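Local structure of Non-ribosomal peptide synthetase (6VTJ) at residues V318-S323 with N337-N342. The protein probably reduces the thioester of a peptide tethered by phosphopantetheine to its carrier domain, releasing it from an archaeal non-ribosomal peptide synthetase. Sequence-based numbering, arbitrary orientation.
With PNS (4'-phosphopantetheine), chain B.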
ATOM      1  N   VAL A 318      -2.619  -3.541   7.239  1.00 26.08           N
ATOM      2  CA  VAL A 318      -1.415  -2.847   7.682  1.00 28.91           C
ATOM      3  C   VAL A 318      -1.485  -1.387   7.240  1.00 29.62           C
ATOM      4  O   VAL A 318      -2.345  -0.984   6.449  1.00 32.02           O
ATOM      5  CB  VAL A 318      -0.116  -3.539   7.198  1.00 29.84           C
ATOM      6  CG1 VAL A 318      -0.021  -4.959   7.796  1.00 24.22           C
ATOM      7  CG2 VAL A 318      -0.001  -3.554   5.668  1.00 26.01           C
ATOM      8  N   GLY A 319      -0.585  -0.581   7.791  1.00 27.71           N
ATOM      9  CA  GLY A 319      -0.663   0.846   7.587  1.00 26.94           C
ATOM     10  C   GLY A 319       0.500   1.417   6.805  1.00 28.29           C
ATOM     11  O   GLY A 319       0.704   1.066   5.641  1.00 29.71           O
ATOM     12  N   ASN A 320       1.269   2.288   7.453  1.00 28.53           N
ATOM     13  CA  ASN A 320       2.387   3.012   6.840  1.00 29.01           C
ATOM     14  C   ASN A 320       3.667   2.216   7.093  1.00 29.10           C
ATOM     15  O   ASN A 320       4.324   2.369   8.128  1.00 26.09           O
ATOM     16  CB  ASN A 320       2.453   4.423   7.423  1.00 26.64           C
ATOM     17  CG  ASN A 320       3.589   5.272   6.844  1.00 28.76           C
ATOM     18  OD1 ASN A 320       3.977   5.132   5.682  1.00 28.01           O
ATOM     19  ND2 ASN A 320       4.108   6.174   7.661  1.00 26.04           N
ATOM     20  N   LEU A 321       4.040   1.373   6.120  1.00 26.65           N
ATOM     21  CA  LEU A 321       5.139   0.420   6.266  1.00 25.77           C
ATOM     22  C   LEU A 321       6.480   1.146   6.189  1.00 26.33           C
ATOM     23  O   LEU A 321       6.903   1.570   5.105  1.00 27.10           O
ATOM     24  CB  LEU A 321       5.052  -0.663   5.194  1.00 23.41           C
ATOM     25  CG  LEU A 321       3.790  -1.525   5.220  1.00 22.85           C
ATOM     26  CD1 LEU A 321       3.897  -2.631   4.201  1.00 27.60           C
ATOM     27  CD2 LEU A 321       3.542  -2.108   6.609  1.00 22.80           C
ATOM     28  N   MET A 322       7.188   1.213   7.311  1.00 24.60           N
ATOM     29  CA  MET A 322       8.385   2.037   7.438  1.00 28.55           C
ATOM     30  C   MET A 322       9.610   1.186   7.791  1.00 30.31           C
ATOM     31  O   MET A 322       9.531  -0.031   7.982  1.00 27.10           O
ATOM     32  CB  MET A 322       8.151   3.138   8.478  1.00 26.20           C
ATOM     33  CG  MET A 322       7.300   4.288   7.914  1.00 26.31           C
ATOM     34  SD  MET A 322       8.215   5.261   6.699  1.00 29.07           S
ATOM     35  CE  MET A 322       7.461   4.862   5.097  1.00 27.43           C
ATOM     36  N   SER A 323      10.746   1.866   7.899  1.00 28.23           N
ATOM     37  CA  SER A 323      12.045   1.219   8.052  1.00 31.55           C
ATOM     38  C   SER A 323      12.140   0.418   9.344  1.00 26.62           C
ATOM     39  O   SER A 323      11.464   0.709  10.341  1.00 24.15           O
ATOM     40  CB  SER A 323      13.152   2.272   8.034  1.00 29.31           C
ATOM     41  OG  SER A 323      12.872   3.222   7.035  1.00 31.52           O
ATOM     42  N   ASN A 337       8.147   5.563  -2.212  1.00 35.01           N
ATOM     43  CA  ASN A 337       7.204   5.677  -1.105  1.00 32.02           C
ATOM     44  C   ASN A 337       6.559   7.060  -1.062  1.00 33.92           C
ATOM     45  O   ASN A 337       7.266   8.071  -1.001  1.00 34.16           O
ATOM     46  CB  ASN A 337       7.914   5.413   0.224  1.00 29.67           C
ATOM     47  CG  ASN A 337       6.948   5.297   1.360  1.00 30.58           C
ATOM     48  OD1 ASN A 337       6.668   6.280   2.059  1.00 32.69           O
ATOM     49  ND2 ASN A 337       6.384   4.097   1.537  1.00 28.70           N
ATOM     50  N   ALA A 338       5.218   7.104  -0.998  1.00 31.25           N
ATOM     51  CA  ALA A 338       4.508   8.382  -1.050  1.00 32.26           C
ATOM     52  C   ALA A 338       4.655   9.186   0.242  1.00 33.54           C
ATOM     53  O   ALA A 338       4.831  10.413   0.196  1.00 32.65           O
ATOM     54  CB  ALA A 338       3.028   8.152  -1.375  1.00 34.37           C
ATOM     55  N   PHE A 339       4.576   8.531   1.400  1.00 30.84           N
ATOM     56  CA  PHE A 339       4.767   9.239   2.667  1.00 33.02           C
ATOM     57  C   PHE A 339       6.144   9.897   2.727  1.00 28.95           C
ATOM     58  O   PHE A 339       6.275  11.079   3.083  1.00 31.04           O
ATOM     59  CB  PHE A 339       4.571   8.256   3.828  1.00 32.95           C
ATOM     60  CG  PHE A 339       5.004   8.782   5.172  1.00 31.81           C
ATOM     61  CD1 PHE A 339       4.217   9.672   5.869  1.00 34.44           C
ATOM     62  CD2 PHE A 339       6.193   8.366   5.743  1.00 29.62           C
ATOM     63  CE1 PHE A 339       4.617  10.146   7.108  1.00 33.88           C
ATOM     64  CE2 PHE A 339       6.586   8.837   6.966  1.00 30.48           C
ATOM     65  CZ  PHE A 339       5.788   9.722   7.654  1.00 29.16           C
ATOM     66  N   LEU A 340       7.187   9.150   2.365  1.00 28.29           N
ATOM     67  CA  LEU A 340       8.526   9.724   2.408  1.00 30.67           C
ATOM     68  C   LEU A 340       8.711  10.798   1.342  1.00 30.29           C
ATOM     69  O   LEU A 340       9.407  11.771   1.586  1.00 30.38           O
ATOM     70  CB  LEU A 340       9.589   8.629   2.269  1.00 28.37           C
ATOM     71  CG  LEU A 340       9.736   7.713   3.497  1.00 28.58           C
ATOM     72  CD1 LEU A 340      10.614   6.525   3.190  1.00 30.45           C
ATOM     73  CD2 LEU A 340      10.266   8.433   4.701  1.00 25.17           C
ATOM     74  N   ASN A 341       8.099  10.662   0.162  1.00 33.57           N
ATOM     75  CA  ASN A 341       8.287  11.702  -0.853  1.00 31.85           C
ATOM     76  C   ASN A 341       7.577  12.989  -0.465  1.00 33.01           C
ATOM     77  O   ASN A 341       8.039  14.087  -0.801  1.00 31.50           O
ATOM     78  CB  ASN A 341       7.790  11.217  -2.227  1.00 38.52           C
ATOM     79  CG  ASN A 341       8.764  10.266  -2.902  1.00 38.46           C
ATOM     80  OD1 ASN A 341       9.982  10.355  -2.715  1.00 41.30           O
ATOM     81  ND2 ASN A 341       8.232   9.341  -3.686  1.00 39.14           N
ATOM     82  N   ASN A 342       6.450  12.869   0.236  1.00 31.02           N
ATOM     83  CA  ASN A 342       5.795  14.035   0.807  1.00 32.40           C
ATOM     84  C   ASN A 342       6.715  14.733   1.807  1.00 34.28           C
ATOM     85  O   ASN A 342       6.879  15.964   1.763  1.00 31.98           O
ATOM     86  CB  ASN A 342       4.476  13.600   1.451  1.00 30.78           C
ATOM     87  CG  ASN A 342       3.938  14.617   2.432  1.00 41.50           C
ATOM     88  OD1 ASN A 342       3.245  15.566   2.043  1.00 49.54           O
TER
HETATM   89  O23 PNS B4201       4.028   3.892 -12.400  1.00 36.90           O
HETATM   90  P24 PNS B4201       4.757   5.029 -11.850  1.00 43.01           P
HETATM   91  O26 PNS B4201       6.171   4.871 -11.656  1.00 40.28           O
HETATM   92  O27 PNS B4201       4.232   5.156 -10.413  1.00 35.06           O
HETATM   93  C28 PNS B4201       4.408   6.311  -9.647  1.00 40.54           C
HETATM   94  C29 PNS B4201       3.526   6.339  -8.410  1.00 41.33           C
HETATM   95  C30 PNS B4201       3.864   7.572  -7.623  1.00 37.91           C
HETATM   96  C31 PNS B4201       2.068   6.428  -8.826  1.00 36.58           C
HETATM   97  C32 PNS B4201       3.822   5.091  -7.551  1.00 37.44           C
HETATM   98  O33 PNS B4201       5.211   4.951  -7.436  1.00 37.76           O
HETATM   99  C34 PNS B4201       3.154   5.128  -6.188  1.00 40.83           C
HETATM  100  O35 PNS B4201       1.965   5.101  -6.138  1.00 34.92           O
HETATM  101  N36 PNS B4201       3.918   5.185  -5.097  1.00 37.21           N
HETATM  102  C37 PNS B4201       3.453   5.170  -3.748  1.00 34.92           C
HETATM  103  C38 PNS B4201       3.291   3.784  -3.171  1.00 42.84           C
HETATM  104  C39 PNS B4201       3.089   3.811  -1.691  1.00 38.99           C
HETATM  105  O40 PNS B4201       3.686   4.558  -0.992  1.00 46.19           O
HETATM  106  N41 PNS B4201       2.231   2.956  -1.239  1.00 31.66           N
HETATM  107  O   HOH W   1       3.908   3.982   3.285  1.00 31.37           O
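At the N-terminal end of helix 338-349, where it lines the phosphopantetheine pocket, Phe339 and Asn337 pack against Asn320 and Met322 from the end of strand 313-322. Phe339 presents a ring face to the Asn320 amide, whose ND2 stands 3.5 Å above the plane over the ring centre. The two planes are 71° apart, so an N-H rather than the flat of the amide faces the pi cloud. Asn320 CG lies anti to the backbone N (chi1 -180°), which carries the amide across to the helix. Its OD1 turns to a water, which donates to it at 2.7 Å and accepts from Asn337 ND2, joining the two amides where no direct hydrogen bond links the segments. Asn337 suits the N-cap: its OD1 takes the Leu340 N-H on a lone pair at 2.9 Å. Met322, a flexible chain bent at chi2 and chi3, brings CE to 3.4 Å from Asn337 OD1 and to 4.0 Å from Leu340 CG, while SD makes an oblique Met-aromatic contact, 4.9 Å from the Phe339 ring centroid. An alanine in place of Phe339 would probably leave a gap beside the Met322 thioether and take away the ring face under the Asn320 amide N-H. The Phe339 side chain also touches Met363 of strand 360-365. Next to the cap, Ala338 N donates an almost straight bond (173°) to O40 of phosphopantetheine, 3.0 Å away; its small side chain lets the arm lie close. A side-chain-capped helix start offering a backbone N-H to the prosthetic arm thus meets the end of a Rossmann-type sheet strand, consistent with the carrier-arm site of a reductase domain.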